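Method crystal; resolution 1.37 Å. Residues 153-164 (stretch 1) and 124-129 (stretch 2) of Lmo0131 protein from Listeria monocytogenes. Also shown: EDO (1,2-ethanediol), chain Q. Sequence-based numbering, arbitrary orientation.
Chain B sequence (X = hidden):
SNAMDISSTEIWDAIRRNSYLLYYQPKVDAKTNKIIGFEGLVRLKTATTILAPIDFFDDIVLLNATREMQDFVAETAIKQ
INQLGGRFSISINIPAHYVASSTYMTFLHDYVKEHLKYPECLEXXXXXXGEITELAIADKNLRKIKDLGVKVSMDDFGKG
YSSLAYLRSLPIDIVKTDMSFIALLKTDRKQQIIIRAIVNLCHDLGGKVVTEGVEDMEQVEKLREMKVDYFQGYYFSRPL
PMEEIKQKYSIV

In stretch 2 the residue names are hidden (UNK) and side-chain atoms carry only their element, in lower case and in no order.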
# COMPACT_ATOMS: atom_id res chain seq x y z
N SER B 153 -22.32 -5.69 5.28
CA SER B 153 -21.30 -5.90 6.29
C SER B 153 -19.94 -5.50 5.76
O SER B 153 -19.79 -5.20 4.60
CB SER B 153 -21.28 -7.35 6.75
OG SER B 153 -20.98 -8.19 5.68
N MSE B 154 -18.93 -5.50 6.62
CA MSE B 154 -17.56 -5.19 6.20
C MSE B 154 -16.64 -6.17 6.89
O MSE B 154 -16.83 -6.50 8.05
CB MSE B 154 -17.18 -3.73 6.53
CG MSE B 154 -17.18 -3.41 7.99
SE MSE B 154 -16.71 -1.55 8.46
CE MSE B 154 -14.79 -1.65 7.97
N ASP B 155 -15.64 -6.64 6.16
CA ASP B 155 -14.72 -7.63 6.71
C ASP B 155 -13.52 -6.98 7.42
O ASP B 155 -13.36 -5.76 7.38
CB ASP B 155 -14.22 -8.55 5.61
CG ASP B 155 -13.09 -7.96 4.82
OD1 ASP B 155 -12.96 -6.71 4.82
OD2 ASP B 155 -12.31 -8.73 4.20
N ASP B 156 -12.68 -7.82 8.04
CA ASP B 156 -11.33 -7.42 8.46
C ASP B 156 -11.32 -6.21 9.37
O ASP B 156 -10.43 -5.39 9.27
CB ASP B 156 -10.46 -7.08 7.23
CG ASP B 156 -9.83 -8.30 6.53
OD1 ASP B 156 -10.25 -9.45 6.79
OD2 ASP B 156 -8.91 -8.10 5.71
N PHE B 157 -12.32 -6.07 10.25
CA PHE B 157 -12.42 -4.81 10.93
C PHE B 157 -11.17 -4.54 11.74
O PHE B 157 -10.80 -5.24 12.65
CB PHE B 157 -13.67 -4.67 11.83
CG PHE B 157 -13.81 -3.29 12.42
CD1 PHE B 157 -13.16 -2.97 13.59
CD2 PHE B 157 -14.49 -2.30 11.75
CE1 PHE B 157 -13.25 -1.70 14.11
CE2 PHE B 157 -14.56 -1.02 12.27
CZ PHE B 157 -13.95 -0.73 13.45
N GLY B 158 -10.56 -3.44 11.36
CA GLY B 158 -9.48 -2.79 12.05
C GLY B 158 -8.13 -3.26 11.57
O GLY B 158 -7.16 -2.53 11.70
N LYS B 159 -8.06 -4.47 11.05
CA LYS B 159 -6.90 -4.88 10.27
C LYS B 159 -6.85 -4.19 8.93
O LYS B 159 -5.85 -3.60 8.57
CB LYS B 159 -6.88 -6.40 10.07
CG LYS B 159 -5.91 -6.88 9.01
CD LYS B 159 -6.02 -8.37 8.74
CE LYS B 159 -4.87 -8.83 7.85
NZ LYS B 159 -5.20 -10.02 7.03
N GLY B 160 -7.98 -4.20 8.22
CA GLY B 160 -8.04 -3.64 6.88
C GLY B 160 -7.87 -2.13 6.87
O GLY B 160 -7.66 -1.52 7.92
N TYR B 161 -7.96 -1.56 5.71
CA TYR B 161 -7.73 -0.16 5.60
C TYR B 161 -8.84 0.65 6.23
O TYR B 161 -10.01 0.42 5.99
CB TYR B 161 -7.64 0.17 4.14
CG TYR B 161 -7.19 1.56 3.86
CD1 TYR B 161 -8.05 2.48 3.30
CD2 TYR B 161 -5.91 1.95 4.14
CE1 TYR B 161 -7.64 3.77 3.05
CE2 TYR B 161 -5.48 3.22 3.87
CZ TYR B 161 -6.35 4.12 3.33
OH TYR B 161 -5.90 5.38 3.08
N SER B 162 -8.47 1.62 7.04
CA SER B 162 -9.36 2.70 7.44
C SER B 162 -10.74 2.17 7.83
O SER B 162 -11.76 2.60 7.30
CB SER B 162 -9.50 3.73 6.32
OG SER B 162 -8.51 4.74 6.43
N SER B 163 -10.76 1.22 8.76
CA SER B 163 -12.00 0.57 9.16
C SER B 163 -12.94 1.56 9.82
O SER B 163 -14.14 1.45 9.71
CB SER B 163 -11.69 -0.59 10.11
OG SER B 163 -10.83 -1.51 9.49
N LEU B 164 -12.39 2.49 10.58
CA LEU B 164 -13.21 3.49 11.24
C LEU B 164 -13.95 4.42 10.29
O LEU B 164 -15.05 4.84 10.57
CB LEU B 164 -12.42 4.27 12.28
CG LEU B 164 -12.35 3.52 13.60
CD1 LEU B 164 -11.64 4.38 14.63
CD2 LEU B 164 -13.71 3.12 14.12
N UNK B 124 -24.34 -8.08 1.52
CA UNK B 124 -23.14 -7.69 0.79
C UNK B 124 -22.05 -7.47 1.81
O UNK B 124 -22.18 -6.61 2.66
c UNK B 124 -22.00 -5.84 -0.49
c UNK B 124 -23.34 -6.39 -0.00
c UNK B 124 -24.63 -5.35 -1.95
c UNK B 124 -24.30 -6.61 -1.18
N UNK B 125 -21.00 -8.27 1.71
CA UNK B 125 -19.85 -8.16 2.59
C UNK B 125 -18.71 -7.47 1.86
O UNK B 125 -18.18 -7.99 0.88
c UNK B 125 -18.07 -9.44 3.78
c UNK B 125 -19.41 -9.53 3.10
o UNK B 125 -18.41 -11.66 4.54
c UNK B 125 -17.62 -10.74 4.39
o UNK B 125 -16.43 -10.83 4.75
N UNK B 126 -18.35 -6.29 2.31
CA UNK B 126 -17.37 -5.46 1.63
C UNK B 126 -15.98 -5.97 1.98
O UNK B 126 -15.63 -6.09 3.16
c UNK B 126 -18.95 -3.47 1.79
c UNK B 126 -17.52 -3.95 2.01
c UNK B 126 -16.50 -3.08 1.26
c UNK B 126 -19.25 -2.17 2.43
N UNK B 127 -15.20 -6.30 0.96
CA UNK B 127 -13.85 -6.82 1.14
C UNK B 127 -12.81 -5.92 0.44
O UNK B 127 -13.17 -4.87 -0.10
c UNK B 127 -14.67 -9.17 1.48
c UNK B 127 -13.90 -8.50 -0.80
c UNK B 127 -13.30 -9.77 -1.30
c UNK B 127 -13.72 -8.32 0.71
N UNK B 128 -11.53 -6.30 0.50
CA UNK B 128 -10.47 -5.57 -0.20
C UNK B 128 -10.55 -4.07 0.01
O UNK B 128 -10.45 -3.28 -0.92
c UNK B 128 -10.23 -8.00 -3.24
o UNK B 128 -10.18 -9.23 -3.42
o UNK B 128 -10.32 -7.21 -4.19
c UNK B 128 -10.46 -5.96 -1.69
c UNK B 128 -10.16 -7.44 -1.82
N UNK B 129 -10.72 -3.66 1.26
CA UNK B 129 -10.99 -2.28 1.53
C UNK B 129 -9.68 -1.49 1.52
O UNK B 129 -8.68 -1.99 1.99
n UNK B 129 -12.92 -3.45 5.49
c UNK B 129 -13.66 -2.96 4.34
n UNK B 129 -11.91 -1.44 5.90
c UNK B 129 -12.08 -2.71 6.21
c UNK B 129 -12.89 -3.13 3.00
c UNK B 129 -11.69 -2.20 2.88
n UNK B 129 -11.42 -3.23 7.23
C1 EDO Q . -9.76 -10.62 0.94
O1 EDO Q . -10.94 -11.07 1.63
C2 EDO Q . -8.87 -9.82 1.88
O2 EDO Q . -9.53 -8.60 2.22

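Position 124 carries four side-chain carbons and no heteroatom. The first is bonded to two others, and one of those arms is two carbons long. The end of this side chain leads away from stretch 1 and touches nothing there. The pattern is that of isoleucine. The link here is made by the backbone: Ser 153 N donates to O of Ile 124 at 2.8 Å. A beta-branched residue is at home in a strand, and a purely aliphatic side chain suits this buried site.

At position 125 three carbons run in a line and the third bears two oxygens; the side chain lies against Ser 153 and Asp 155. This is a carboxylate one methylene longer than that of aspartate: glutamate. Glu 125 pairs with Ser 153 in a parallel bridge, and their side chains share one face of the sheet, where Ser 153 OG lies 3.3 Å from CB of Glu 125. The chain is extended, with chi1 and chi2 both t, and OE2 of Glu 125 comes within 3.3 Å of Asp 155 CB. A charged group in a buried place needs partners, and OE1 finds one elsewhere in the structure.

Position 126 again has four carbons, forked at the first with one two-carbon arm. It is bridged to Met 154, with both side chains on the other face of the sheet, a buried setting that favours hydrocarbon. It too is isoleucine. Its backbone is engaged in both directions: N of Ile 126 donates to Ser 153 O at 2.9 Å, and O of Ile 126 accepts from Asp 155 N at 3.1 Å. The two bonds, like the one at Ile 124, are nearly straight, as expected of regular parallel pairing.

Position 127 repeats the four-carbon fork. Only a light touch reaches stretch 1, at the carboxylate of Asp 155; the end of the side chain leads away. This is a third isoleucine, with CG2 of Ile 127 3.6 Å from Asp 155 OD2. Its beta-branched shape suits the last residue of the strand.

Position 128 has three carbons, the last with two oxygens, and it points away from stretch 1 and makes no contact with it. It is glutamate. The exposed position of Glu 128 lets water solvate the charge.

Position 129 shows three carbons, a nitrogen, then a carbon holding two more nitrogens. These nitrogens lie close to oxygens of Asp 155, Tyr 161 and Ser 163. That planar guanidinium, rich in donors, belongs to arginine. Arg 129 NE donates to Asp 155 O at 3.0 Å and forms a salt bridge with Asp 155 OD1 at 3.3 Å, the hydrogen bond within it being weak. NH1 of Arg 129 reaches Ser 163 OG at 2.9 Å, while NH2 of Arg 129 reaches Tyr 161 O at 2.7 Å. The selenomethionine methyl, Met 154 CE, packs over one face of the group, 3.4 Å from Arg 129 CZ.

The contact thus has two parts. Parallel strand pairing aligns 153-154 with 125-126 through backbone bonds that do not depend on residue type. Beyond the strands, Arg 129 supplies the largest covered area, and its several donors, spread around one rigid plane, gather acceptors of the 155-162 loop and the hydroxyl oxygen of Ser 163 at the start of the helix.

Stretch 2 (124-129) IEIIER
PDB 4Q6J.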